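Local coordinates for DUF4785 domain-containing protein (Legionella pneumophila subsp. pneumophila, PDB 4KH9) that is of unknown function but binds calcium and is built from three domains, the central and C-terminal ones belonging to the immunoglobulin-like E-set group, at residues P8-Y12 / D288-S293; Y12-C17 / D353-L357; L227-D233 / F261-I265; A292-Q298 / Q317-E323; S299-Q303 / N343-Y348. All blocks are in the same frame, centred on the assembly; numbering follows the deposited sequence.

Interactions 4 and 5 pair strands of the C-terminal beta sandwich, interactions 1 and 2 hold the N-terminal loop 8-17 against it, and interaction 3 lies in the central domain. Interactions 1 and 2 share Tyr12, with centres about 10 Å apart. Interaction 3, about 12 Å from interaction 2 between centres, touches interaction 1 through Lys10-Glu230 and interaction 2 through Asn232-Gly355 and Ile265-Gln356; the N-terminal loop and the 353-357 turn thus both meet the central domain. Along the chain interaction 3 is nested inside the loops that interactions 1 and 2 close. Interactions 4 and 5 pair strand 293-302 with its two sheet neighbours, 312-322 and 345-353; their centres are about 21 Å apart.

Interaction 1: residues P8-Y12 / D288-S293; sequences PTKAY and DVATAS
The backbone N of Tyr12 donates to Thr291 OG1 at 3.0 Å, with a fairly straight N-H...O angle of 162°. Through this bond the loop that follows strand 2-3 is tied to the connection between strands 281-289 and 293-302, which carries the chain from one sheet of the C-terminal E-set sandwich to the other. Thr291 serves both the backbone and the ring of the same tyrosine. Its hydroxyl lies anti to the carbonyl carbon (chi1 -71°) and meets the amide, while the methyl, anti to the backbone N, is left to face the ring. CG2 of Thr291 stands 4.2 Å from the centroid of the Tyr12 ring, over one face but displaced toward the rim near CE1, a CH-pi contact in which the two side chains cross at about a right angle. Beyond the ring, the Tyr12 hydroxyl goes on to the carboxylate of Asp353, so the tyrosine is held at its backbone and at its far end. Earlier in the loop the contact turns mainly to van der Waals packing around the methyl of Ala290. Ala290 CB fits against the backbone O of Lys10 at 3.7 Å and lies 4.2 Å from Ala11 CB. The lysine side chain starts away from this surface, and its NZ forms a salt bridge with Glu230 of the central domain. At the outer end Thr9 turns its CB toward strand 281-289: OG1 of Thr9 is 3.5 Å from Ala290 CB, and Thr9 CG2 rests 3.4 Å from the backbone O of Asp288.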
# COMPACT_ATOMS: atom_id res chain seq x y z
N PRO A 8 17.13 15.96 9.89
CA PRO A 8 17.75 16.64 8.74
C PRO A 8 16.77 16.77 7.58
O PRO A 8 16.06 15.82 7.29
CB PRO A 8 18.92 15.71 8.38
CG PRO A 8 19.18 14.93 9.61
CD PRO A 8 17.83 14.70 10.20
N THR A 9 16.70 17.93 6.95
CA THR A 9 15.76 18.12 5.84
C THR A 9 16.38 17.64 4.52
O THR A 9 17.60 17.57 4.37
CB THR A 9 15.25 19.57 5.73
OG1 THR A 9 16.31 20.42 5.36
CG2 THR A 9 14.57 20.07 6.99
N LYS A 10 15.52 17.34 3.55
CA LYS A 10 15.91 16.87 2.23
C LYS A 10 15.06 17.61 1.19
O LYS A 10 13.84 17.71 1.33
CB LYS A 10 15.72 15.33 2.16
CG LYS A 10 15.92 14.68 0.78
CD LYS A 10 17.36 14.55 0.34
CE LYS A 10 17.38 13.72 -0.91
NZ LYS A 10 18.67 13.83 -1.62
N ALA A 11 15.71 18.18 0.18
CA ALA A 11 15.00 18.88 -0.89
C ALA A 11 14.48 17.88 -1.93
O ALA A 11 15.02 16.78 -2.06
CB ALA A 11 15.92 19.91 -1.56
N TYR A 12 13.42 18.26 -2.66
CA TYR A 12 12.87 17.46 -3.75
C TYR A 12 12.44 18.41 -4.88
O TYR A 12 12.19 19.60 -4.65
CB TYR A 12 11.72 16.55 -3.29
CG TYR A 12 10.43 17.24 -2.91
CD1 TYR A 12 10.28 17.81 -1.65
CD2 TYR A 12 9.34 17.26 -3.77
CE1 TYR A 12 9.09 18.44 -1.28
CE2 TYR A 12 8.13 17.86 -3.40
CZ TYR A 12 8.01 18.45 -2.15
OH TYR A 12 6.84 19.07 -1.76
N ASP A 288 12.62 24.55 9.66
CA ASP A 288 13.70 24.53 8.68
C ASP A 288 13.11 23.93 7.38
O ASP A 288 12.58 22.83 7.41
CB ASP A 288 14.93 23.74 9.21
CG ASP A 288 16.15 23.81 8.30
OD1 ASP A 288 16.33 24.86 7.62
OD2 ASP A 288 16.94 22.85 8.30
N VAL A 289 13.08 24.70 6.30
CA VAL A 289 12.46 24.30 5.03
C VAL A 289 13.57 24.11 3.98
O VAL A 289 14.42 24.98 3.83
CB VAL A 289 11.40 25.36 4.55
CG1 VAL A 289 10.81 25.00 3.20
CG2 VAL A 289 10.29 25.55 5.58
N ALA A 290 13.52 22.98 3.24
CA ALA A 290 14.48 22.64 2.19
C ALA A 290 13.92 22.95 0.81
O ALA A 290 14.69 23.29 -0.10
CB ALA A 290 14.85 21.16 2.28
N THR A 291 12.59 22.80 0.62
CA THR A 291 11.92 23.01 -0.67
C THR A 291 10.73 23.96 -0.53
O THR A 291 9.90 23.78 0.36
CB THR A 291 11.47 21.65 -1.25
OG1 THR A 291 12.63 20.94 -1.67
CG2 THR A 291 10.53 21.78 -2.44
N ALA A 292 10.64 24.96 -1.44
CA ALA A 292 9.57 25.94 -1.51
C ALA A 292 8.24 25.22 -1.75
O ALA A 292 8.09 24.47 -2.73
CB ALA A 292 9.86 26.95 -2.63
N SER A 293 7.30 25.35 -0.81
CA SER A 293 6.01 24.66 -0.91
C SER A 293 5.04 25.24 0.07
O SER A 293 5.38 26.13 0.84
CB SER A 293 6.19 23.16 -0.64
OG SER A 293 5.04 22.40 -0.96

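Interaction 2: residues Y12-C17 / D353-L357; sequences YECENC and DYGQL
An Asx turn at the end of strand 345-353 receives the N-terminal loop: Asp353 OD1 accepts from the backbone N of Gly355 at 2.8 Å, and its other oxygen takes the hydroxyl of Tyr12. The Tyr12 OH to Asp353 OD2 bond is short, 2.6 Å, and arrives on the syn side of the carboxylate, 26° out of its plane. From the same face, but further above that plane, Gln356 NE2 reaches Asp353 OD2 at 3.0 Å. The extended Gln356 also sets CD over one face of the Tyr12 ring, toward the rim, and Gln356 CG lies 3.7 Å from Tyr12 CZ; its OE1 goes to the backbone N of Ile265, just after strand 251-264. Gly355 packs closely against the CXXC loop, with CA 3.9 Å from Cys17 SG. Cys14 and Cys17 form a disulfide in this protein, although here their SG atoms stand 2.6 Å apart, longer than a full covalent bond. Asn16 ND2 adds a weak bond of 3.4 Å to the backbone O of Gly355, which Asn232 of the central domain also binds. Ser267 OG adds a bond at OD2 of Asp353 and Ser293 OG one at OD1. Five donors thus converge on the buried Asp353 side chain, which is consistent with a negative charge stabilised without a basic partner among them.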
# COMPACT_ATOMS: atom_id res chain seq x y z
N TYR A 12 13.42 18.26 -2.66
CA TYR A 12 12.87 17.46 -3.75
C TYR A 12 12.44 18.41 -4.88
O TYR A 12 12.19 19.60 -4.65
CB TYR A 12 11.72 16.55 -3.29
CG TYR A 12 10.43 17.24 -2.91
CD1 TYR A 12 10.28 17.81 -1.65
CD2 TYR A 12 9.34 17.26 -3.77
CE1 TYR A 12 9.09 18.44 -1.28
CE2 TYR A 12 8.13 17.86 -3.40
CZ TYR A 12 8.01 18.45 -2.15
OH TYR A 12 6.84 19.07 -1.76
N GLU A 13 12.43 17.90 -6.11
CA GLU A 13 12.00 18.63 -7.30
C GLU A 13 10.51 18.48 -7.39
O GLU A 13 10.01 17.37 -7.54
CB GLU A 13 12.73 18.15 -8.58
CG GLU A 13 14.24 18.36 -8.58
CD GLU A 13 14.97 17.98 -9.85
OE1 GLU A 13 14.42 18.20 -10.96
OE2 GLU A 13 16.13 17.51 -9.75
N CYS A 14 9.79 19.59 -7.20
CA CYS A 14 8.34 19.60 -7.19
C CYS A 14 7.79 20.32 -8.39
O CYS A 14 8.16 21.47 -8.65
CB CYS A 14 7.83 20.24 -5.90
SG CYS A 14 6.09 19.89 -5.56
N GLU A 15 6.90 19.64 -9.13
CA GLU A 15 6.26 20.17 -10.35
C GLU A 15 4.97 20.91 -10.04
O GLU A 15 4.67 21.90 -10.71
CB GLU A 15 5.99 19.04 -11.38
CG GLU A 15 5.16 17.87 -10.86
CD GLU A 15 4.85 16.76 -11.85
OE1 GLU A 15 5.48 16.70 -12.93
OE2 GLU A 15 4.00 15.90 -11.50
N ASN A 16 4.20 20.43 -9.04
CA ASN A 16 2.89 21.00 -8.71
C ASN A 16 2.93 22.08 -7.61
O ASN A 16 1.88 22.68 -7.36
CB ASN A 16 1.95 19.88 -8.27
CG ASN A 16 2.37 19.17 -7.00
OD1 ASN A 16 3.45 18.56 -6.91
ND2 ASN A 16 1.49 19.18 -6.01
N CYS A 17 4.09 22.32 -6.95
CA CYS A 17 4.20 23.28 -5.84
C CYS A 17 3.83 24.70 -6.28
O CYS A 17 3.15 25.37 -5.51
CB CYS A 17 5.58 23.24 -5.19
SG CYS A 17 5.75 21.94 -3.93
N ASP A 353 3.18 18.76 4.18
CA ASP A 353 3.64 19.35 2.93
C ASP A 353 2.55 19.11 1.92
O ASP A 353 2.36 17.97 1.51
CB ASP A 353 5.00 18.75 2.49
CG ASP A 353 5.56 19.25 1.17
OD1 ASP A 353 4.85 20.01 0.45
OD2 ASP A 353 6.72 18.94 0.87
N TYR A 354 1.83 20.16 1.48
CA TYR A 354 0.74 20.00 0.52
C TYR A 354 1.24 19.66 -0.88
O TYR A 354 0.45 19.18 -1.69
CB TYR A 354 -0.15 21.23 0.47
CG TYR A 354 -1.05 21.33 1.68
CD1 TYR A 354 -2.17 20.52 1.81
CD2 TYR A 354 -0.82 22.29 2.66
CE1 TYR A 354 -3.02 20.64 2.89
CE2 TYR A 354 -1.68 22.43 3.74
CZ TYR A 354 -2.77 21.59 3.87
OH TYR A 354 -3.62 21.71 4.95
N GLY A 355 2.54 19.88 -1.14
CA GLY A 355 3.15 19.49 -2.40
C GLY A 355 3.24 17.98 -2.50
O GLY A 355 3.16 17.42 -3.59
N GLN A 356 3.37 17.31 -1.35
CA GLN A 356 3.47 15.86 -1.25
C GLN A 356 2.17 15.24 -0.78
O GLN A 356 1.96 14.05 -1.02
CB GLN A 356 4.58 15.47 -0.26
CG GLN A 356 5.99 15.68 -0.80
CD GLN A 356 6.99 15.15 0.18
OE1 GLN A 356 7.20 13.95 0.29
NE2 GLN A 356 7.57 16.03 0.96
N LEU A 357 1.34 16.02 -0.07
CA LEU A 357 0.11 15.59 0.59
C LEU A 357 0.50 14.50 1.59
O LEU A 357 -0.15 13.45 1.70
CB LEU A 357 -0.99 15.15 -0.41
CG LEU A 357 -1.62 16.27 -1.23
CD1 LEU A 357 -2.38 15.71 -2.41
CD2 LEU A 357 -2.57 17.11 -0.36

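Interaction 3: residues L227-D233 / F261-I265; sequences LDSELND and FSYSI
Tyr263 extends its ring with CG anti to the backbone N (chi1 173°), which carries the hydroxyl across to Ser229, while Asp233, with CG beside its own backbone N (chi1 -66°), swings its carboxylate to the ring's edge. The Tyr263 OH donates to the backbone O of Ser229 at 2.7 Å. It lies in the carbonyl plane on a lone pair, and the acceptor in turn sits in the plane of the ring, so the phenol is held at its tip within its own plane. Asp233 OD2 also lies in that plane, 3.4 Å from Tyr263 CD2, with the carboxylate turned 46° against the ring. The same oxygen takes the indole N-H of Trp238. A water accepts from the backbone N of Tyr263 at 2.9 Å and also approaches Asp233 OD2, though so closely that the details of that link are doubtful. Apolar contacts complete the packing. Leu227 CB meets Tyr263 CE1 at 3.6 Å, and CD2 of the same leucine reaches Phe261 CE2 at 3.9 Å, in a core that Leu179, Leu201, Tyr173 and Trp238 share. At the other end Ile265 pushes CD1 against two consecutive carbonyl oxygens, 3.4 Å from Glu230 O and 3.2 Å from Leu231 O. Loop 227-233 is thereby closed over the last strand of the central domain, 251-264, by the Tyr263-to-Ser229 bond and by Leu227 packed among aromatic rings, at the end of an immunoglobulin-like E-set sandwich that faces the C-terminal domain.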
# COMPACT_ATOMS: atom_id res chain seq x y z
N LEU A 227 14.88 3.04 1.78
CA LEU A 227 13.97 3.83 0.95
C LEU A 227 14.67 5.13 0.64
O LEU A 227 14.93 5.93 1.54
CB LEU A 227 12.61 4.02 1.64
CG LEU A 227 11.78 2.75 1.82
CD1 LEU A 227 10.81 2.92 2.94
CD2 LEU A 227 11.02 2.37 0.55
N ASP A 228 15.09 5.28 -0.61
CA ASP A 228 15.88 6.44 -0.94
C ASP A 228 15.40 7.09 -2.24
O ASP A 228 16.18 7.76 -2.91
CB ASP A 228 17.38 6.07 -1.02
CG ASP A 228 17.76 4.97 -2.00
OD1 ASP A 228 16.87 4.49 -2.75
OD2 ASP A 228 18.95 4.58 -2.01
N SER A 229 14.11 6.91 -2.57
CA SER A 229 13.52 7.59 -3.72
C SER A 229 13.48 9.10 -3.43
O SER A 229 13.15 9.49 -2.31
CB SER A 229 12.12 7.04 -3.98
OG SER A 229 11.46 7.76 -5.00
N GLU A 230 13.85 9.93 -4.40
CA GLU A 230 13.87 11.39 -4.21
C GLU A 230 12.65 12.05 -4.83
O GLU A 230 12.51 13.28 -4.75
CB GLU A 230 15.15 12.01 -4.79
CG GLU A 230 16.39 11.64 -4.00
CD GLU A 230 17.68 12.21 -4.55
OE1 GLU A 230 17.95 13.41 -4.32
OE2 GLU A 230 18.43 11.45 -5.21
N LEU A 231 11.75 11.25 -5.40
CA LEU A 231 10.56 11.73 -6.08
C LEU A 231 9.39 11.96 -5.15
O LEU A 231 9.22 11.26 -4.15
CB LEU A 231 10.12 10.72 -7.16
CG LEU A 231 11.13 10.28 -8.20
CD1 LEU A 231 10.48 9.30 -9.16
CD2 LEU A 231 11.72 11.48 -8.99
N ASN A 232 8.57 12.95 -5.51
CA ASN A 232 7.35 13.33 -4.82
C ASN A 232 6.27 12.29 -5.18
O ASN A 232 6.03 12.04 -6.35
CB ASN A 232 6.97 14.78 -5.20
CG ASN A 232 5.63 15.26 -4.70
OD1 ASN A 232 5.01 14.69 -3.81
ND2 ASN A 232 5.15 16.36 -5.25
N ASP A 233 5.65 11.66 -4.18
CA ASP A 233 4.63 10.63 -4.42
C ASP A 233 3.23 11.22 -4.72
O ASP A 233 2.36 10.47 -5.15
CB ASP A 233 4.54 9.67 -3.23
CG ASP A 233 5.80 8.84 -3.03
OD1 ASP A 233 6.54 8.61 -4.02
OD2 ASP A 233 6.01 8.35 -1.92
N PHE A 261 2.12 1.07 1.95
CA PHE A 261 2.80 1.88 2.95
C PHE A 261 2.97 3.27 2.36
O PHE A 261 2.96 3.44 1.14
CB PHE A 261 4.13 1.26 3.44
CG PHE A 261 5.20 1.11 2.39
CD1 PHE A 261 5.31 -0.07 1.63
CD2 PHE A 261 6.15 2.11 2.20
CE1 PHE A 261 6.32 -0.23 0.69
CE2 PHE A 261 7.18 1.95 1.27
CZ PHE A 261 7.27 0.77 0.53
N SER A 262 3.05 4.27 3.24
CA SER A 262 3.21 5.67 2.83
C SER A 262 4.67 6.06 2.91
O SER A 262 5.39 5.58 3.79
CB SER A 262 2.36 6.57 3.72
OG SER A 262 2.54 7.93 3.37
N TYR A 263 5.11 6.96 2.03
CA TYR A 263 6.50 7.42 2.02
C TYR A 263 6.59 8.93 1.78
O TYR A 263 5.88 9.43 0.92
CB TYR A 263 7.28 6.66 0.93
CG TYR A 263 8.69 7.16 0.70
CD1 TYR A 263 9.72 6.81 1.56
CD2 TYR A 263 8.99 8.00 -0.37
CE1 TYR A 263 11.02 7.25 1.34
CE2 TYR A 263 10.30 8.44 -0.60
CZ TYR A 263 11.31 8.06 0.26
OH TYR A 263 12.59 8.49 0.09
N SER A 264 7.49 9.65 2.49
CA SER A 264 7.66 11.09 2.22
C SER A 264 9.13 11.52 2.27
O SER A 264 9.99 10.84 2.83
CB SER A 264 6.84 11.92 3.20
OG SER A 264 7.33 11.83 4.53
N ILE A 265 9.40 12.68 1.70
CA ILE A 265 10.70 13.33 1.74
C ILE A 265 10.65 14.35 2.90
O ILE A 265 9.68 15.09 2.99
CB ILE A 265 11.02 13.97 0.37
CG1 ILE A 265 11.22 12.87 -0.71
CG2 ILE A 265 12.24 14.89 0.43
CD1 ILE A 265 10.57 13.22 -1.98
O HOH W 1 4.06 7.48 -0.58

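Interaction 4: residues A292-Q298 / Q317-E323; sequences ASRYALQ and QRAQWLE
Ala296 CB and Ala319 CB meet at 4.1 Å in the middle of this antiparallel hairpin, on the sheet face they share with Arg294 and Trp321. On the reverse face Leu322 CD1 packs obliquely on the ring of Tyr295, 3.7 Å from CD2. Trp321, with CG anti to its backbone N (chi1 176°), folds its indole over the backbone of Ser293, whose C lies 3.6 Å from CE3; Ala292 CB touches CZ2. Arg294 stays extended and sets one face of its guanidinium over the Ala319-Gln320 peptide, while NH1 bonds to the backbone oxygens of Ser21 and Glu23. Paired backbone bonds at Ser293-Leu322, Tyr295-Gln320 and Leu297-Arg318 join the strands. The polar rim lies at the two ends. Gln298 NE2 donates to Gln317 OE1 at 2.9 Å, and Trp321 NE1 donates to Glu323 OE2 at 3.0 Å, in the indole plane and almost straight. The Gln317 side chain is about 5 Å from that of Asp27, a calcium-binding residue on strand 25-29. Strand 293-302 has 345-353 as its other neighbour and 312-322 has 25-29, while Leu297, Gln320 and Leu322 face strand 325-333 of the opposing sheet.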
# COMPACT_ATOMS: atom_id res chain seq x y z
N ALA A 292 10.64 24.96 -1.44
CA ALA A 292 9.57 25.94 -1.51
C ALA A 292 8.24 25.22 -1.75
O ALA A 292 8.09 24.47 -2.73
CB ALA A 292 9.86 26.95 -2.63
N SER A 293 7.30 25.35 -0.81
CA SER A 293 6.01 24.66 -0.91
C SER A 293 5.04 25.24 0.07
O SER A 293 5.38 26.13 0.84
CB SER A 293 6.19 23.16 -0.64
OG SER A 293 5.04 22.40 -0.96
N ARG A 294 3.82 24.71 0.06
CA ARG A 294 2.80 25.07 1.04
C ARG A 294 2.83 24.05 2.16
O ARG A 294 2.74 22.84 1.93
CB ARG A 294 1.41 25.19 0.40
CG ARG A 294 0.37 25.68 1.39
CD ARG A 294 -0.97 25.87 0.71
NE ARG A 294 -1.94 26.44 1.63
CZ ARG A 294 -1.97 27.71 2.04
NH1 ARG A 294 -1.05 28.56 1.62
NH2 ARG A 294 -2.90 28.11 2.89
N TYR A 295 2.96 24.54 3.39
CA TYR A 295 3.04 23.68 4.56
C TYR A 295 1.97 24.04 5.58
O TYR A 295 1.59 25.22 5.70
CB TYR A 295 4.42 23.82 5.23
CG TYR A 295 5.57 23.36 4.36
CD1 TYR A 295 6.01 22.04 4.39
CD2 TYR A 295 6.26 24.26 3.56
CE1 TYR A 295 7.07 21.61 3.58
CE2 TYR A 295 7.34 23.85 2.77
CZ TYR A 295 7.75 22.53 2.80
OH TYR A 295 8.78 22.09 2.00
N ALA A 296 1.51 23.03 6.33
CA ALA A 296 0.55 23.28 7.39
C ALA A 296 1.06 22.75 8.68
O ALA A 296 1.47 21.59 8.76
CB ALA A 296 -0.80 22.66 7.06
N LEU A 297 1.08 23.59 9.68
CA LEU A 297 1.44 23.20 11.03
C LEU A 297 0.17 22.96 11.80
O LEU A 297 -0.62 23.89 11.97
CB LEU A 297 2.29 24.29 11.68
CG LEU A 297 2.61 24.10 13.16
CD1 LEU A 297 3.42 22.81 13.40
CD2 LEU A 297 3.33 25.30 13.68
N GLN A 298 -0.05 21.72 12.26
CA GLN A 298 -1.24 21.34 13.01
C GLN A 298 -0.89 20.94 14.42
O GLN A 298 0.08 20.22 14.61
CB GLN A 298 -1.95 20.19 12.30
CG GLN A 298 -3.43 20.12 12.59
CD GLN A 298 -4.05 18.90 11.98
OE1 GLN A 298 -4.36 17.92 12.68
NE2 GLN A 298 -4.26 18.94 10.67
N GLN A 317 -4.57 25.03 13.17
CA GLN A 317 -3.79 24.78 11.98
C GLN A 317 -3.35 26.08 11.31
O GLN A 317 -4.19 26.91 10.95
CB GLN A 317 -4.59 23.91 10.99
CG GLN A 317 -3.78 23.55 9.77
CD GLN A 317 -4.50 22.58 8.89
OE1 GLN A 317 -4.35 21.37 9.04
NE2 GLN A 317 -5.32 23.08 7.97
N ARG A 318 -2.04 26.22 11.11
CA ARG A 318 -1.42 27.35 10.40
C ARG A 318 -0.88 26.85 9.07
O ARG A 318 0.04 26.03 9.06
CB ARG A 318 -0.29 27.98 11.26
CG ARG A 318 0.57 29.06 10.53
CD ARG A 318 -0.15 30.38 10.25
NE ARG A 318 -0.57 31.04 11.49
CZ ARG A 318 -1.20 32.20 11.57
NH1 ARG A 318 -1.49 32.88 10.46
NH2 ARG A 318 -1.56 32.69 12.74
N ALA A 319 -1.44 27.32 7.97
CA ALA A 319 -1.01 26.94 6.61
C ALA A 319 -0.50 28.17 5.87
O ALA A 319 -1.16 29.20 5.84
CB ALA A 319 -2.16 26.29 5.85
N GLN A 320 0.72 28.09 5.33
CA GLN A 320 1.33 29.19 4.59
C GLN A 320 2.35 28.67 3.58
O GLN A 320 2.72 27.50 3.62
CB GLN A 320 1.99 30.23 5.52
CG GLN A 320 2.98 29.73 6.55
CD GLN A 320 3.28 30.84 7.52
OE1 GLN A 320 2.67 30.94 8.60
NE2 GLN A 320 4.19 31.73 7.15
N TRP A 321 2.75 29.54 2.64
CA TRP A 321 3.77 29.26 1.64
C TRP A 321 5.12 29.52 2.28
O TRP A 321 5.30 30.61 2.85
CB TRP A 321 3.59 30.11 0.38
CG TRP A 321 4.68 29.90 -0.62
CD1 TRP A 321 5.84 30.62 -0.75
CD2 TRP A 321 4.73 28.86 -1.61
NE1 TRP A 321 6.61 30.09 -1.76
CE2 TRP A 321 5.96 29.01 -2.31
CE3 TRP A 321 3.83 27.87 -2.03
CZ2 TRP A 321 6.33 28.16 -3.35
CZ3 TRP A 321 4.19 27.03 -3.06
CH2 TRP A 321 5.42 27.19 -3.73
N LEU A 322 6.07 28.55 2.19
CA LEU A 322 7.38 28.75 2.79
C LEU A 322 8.50 28.48 1.78
O LEU A 322 8.54 27.42 1.16
CB LEU A 322 7.59 27.85 4.05
CG LEU A 322 6.61 28.01 5.23
CD1 LEU A 322 6.72 26.86 6.20
CD2 LEU A 322 6.78 29.35 5.95
N GLU A 323 9.41 29.44 1.63
CA GLU A 323 10.58 29.29 0.76
C GLU A 323 11.66 28.54 1.53
O GLU A 323 11.59 28.52 2.77
CB GLU A 323 11.09 30.69 0.31
CG GLU A 323 10.22 31.40 -0.71
CD GLU A 323 10.23 30.83 -2.11
OE1 GLU A 323 11.26 30.26 -2.52
OE2 GLU A 323 9.22 31.01 -2.83

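Interaction 5: residues S299-Q303 / N343-Y348; sequences SVLFQ and NLYLGY
Phe302 sets its CB squarely over the Tyr345 ring, 3.6 Å from the centroid, a CH-pi contact; the ring planes of Phe302 and Tyr345 are only 12° apart, but the centroids are 5.2 Å apart and displaced, giving little face-to-face overlap. Tyr345 takes this place because its chi1 of 73° folds the ring back over the chain toward Phe302. Val300 CG1 makes a second CH-pi contact, offset on one face of Tyr348 at 3.8 Å from the centroid. Elsewhere Leu301 CG packs on Leu344 CD2 at 4.0 Å. Backbone bonds set the strands: Phe302 and Tyr345 exchange a reciprocal pair, and Gly347 N donates to Val300 O at 3.0 Å. Gly347 has helical backbone angles; beyond it the Ser299 hydroxyl, not a backbone N, bonds to Tyr348 O, OG to O 3.1 Å, while the buried N atoms of Val300 and Tyr348 have no partner in the model. Tyr348 OH is placed by Gln298 OE1, and Phe333 of the opposing sheet covers Ser299, Leu301 and Leu346. This is antiparallel pairing between strands 293-302 and 345-353, inner neighbours in one sheet of an E-set beta sandwich.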
# COMPACT_ATOMS: atom_id res chain seq x y z
N SER A 299 -1.69 21.39 15.40
CA SER A 299 -1.51 21.11 16.83
C SER A 299 -2.86 20.92 17.52
O SER A 299 -3.86 21.45 17.04
CB SER A 299 -0.74 22.22 17.51
OG SER A 299 -0.31 21.82 18.80
N VAL A 300 -2.87 20.18 18.62
CA VAL A 300 -4.10 19.93 19.39
C VAL A 300 -3.87 20.30 20.86
O VAL A 300 -2.86 19.91 21.45
CB VAL A 300 -4.61 18.47 19.23
CG1 VAL A 300 -3.61 17.46 19.75
CG2 VAL A 300 -5.97 18.27 19.90
N LEU A 301 -4.79 21.07 21.44
CA LEU A 301 -4.75 21.46 22.84
C LEU A 301 -5.55 20.45 23.65
O LEU A 301 -6.72 20.22 23.36
CB LEU A 301 -5.28 22.89 23.05
CG LEU A 301 -5.21 23.47 24.47
CD1 LEU A 301 -3.79 23.86 24.83
CD2 LEU A 301 -6.08 24.67 24.59
N PHE A 302 -4.90 19.84 24.64
CA PHE A 302 -5.49 18.86 25.55
C PHE A 302 -5.65 19.46 26.94
O PHE A 302 -4.94 20.40 27.28
CB PHE A 302 -4.59 17.61 25.62
CG PHE A 302 -4.89 16.53 24.62
CD1 PHE A 302 -4.40 16.60 23.32
CD2 PHE A 302 -5.60 15.39 24.99
CE1 PHE A 302 -4.67 15.59 22.40
CE2 PHE A 302 -5.86 14.37 24.07
CZ PHE A 302 -5.39 14.48 22.78
N GLN A 303 -6.58 18.90 27.73
CA GLN A 303 -6.87 19.28 29.11
C GLN A 303 -6.63 18.07 29.99
O GLN A 303 -7.10 17.00 29.64
CB GLN A 303 -8.31 19.82 29.26
CG GLN A 303 -8.72 20.13 30.70
CD GLN A 303 -10.19 20.46 30.86
OE1 GLN A 303 -10.78 21.15 30.03
NE2 GLN A 303 -10.78 20.03 31.96
N ASN A 343 -2.97 22.61 33.76
CA ASN A 343 -4.02 21.68 33.35
C ASN A 343 -4.12 21.60 31.80
O ASN A 343 -5.10 21.03 31.30
CB ASN A 343 -5.36 22.12 33.98
CG ASN A 343 -6.43 21.05 34.06
OD1 ASN A 343 -6.17 19.84 33.93
ND2 ASN A 343 -7.65 21.49 34.30
N LEU A 344 -3.12 22.12 31.06
CA LEU A 344 -3.13 22.09 29.58
C LEU A 344 -1.82 21.57 29.01
O LEU A 344 -0.76 21.80 29.58
CB LEU A 344 -3.38 23.50 28.99
CG LEU A 344 -4.74 24.17 29.24
CD1 LEU A 344 -4.67 25.64 28.90
CD2 LEU A 344 -5.86 23.49 28.44
N TYR A 345 -1.89 20.90 27.83
CA TYR A 345 -0.70 20.43 27.13
C TYR A 345 -0.97 20.28 25.61
O TYR A 345 -2.12 20.22 25.18
CB TYR A 345 -0.14 19.12 27.73
CG TYR A 345 -0.93 17.86 27.47
CD1 TYR A 345 -0.69 17.09 26.33
CD2 TYR A 345 -1.81 17.35 28.42
CE1 TYR A 345 -1.38 15.90 26.09
CE2 TYR A 345 -2.50 16.15 28.20
CZ TYR A 345 -2.27 15.43 27.04
OH TYR A 345 -2.94 14.25 26.81
N LEU A 346 0.12 20.24 24.81
CA LEU A 346 0.07 20.05 23.36
C LEU A 346 0.19 18.57 23.09
O LEU A 346 1.23 17.98 23.42
CB LEU A 346 1.17 20.85 22.63
CG LEU A 346 1.09 22.37 22.66
CD1 LEU A 346 2.32 22.99 22.02
CD2 LEU A 346 -0.16 22.85 21.98
N GLY A 347 -0.88 17.97 22.54
CA GLY A 347 -0.93 16.54 22.22
C GLY A 347 0.03 16.11 21.12
O GLY A 347 0.65 15.05 21.18
N TYR A 348 0.14 16.95 20.07
CA TYR A 348 1.05 16.66 18.98
C TYR A 348 1.43 17.93 18.26
O TYR A 348 0.79 18.97 18.42
CB TYR A 348 0.46 15.62 17.98
CG TYR A 348 -0.82 16.03 17.28
CD1 TYR A 348 -0.81 16.98 16.27
CD2 TYR A 348 -2.02 15.37 17.54
CE1 TYR A 348 -1.97 17.31 15.58
CE2 TYR A 348 -3.18 15.67 16.83
CZ TYR A 348 -3.15 16.65 15.85
OH TYR A 348 -4.30 16.97 15.17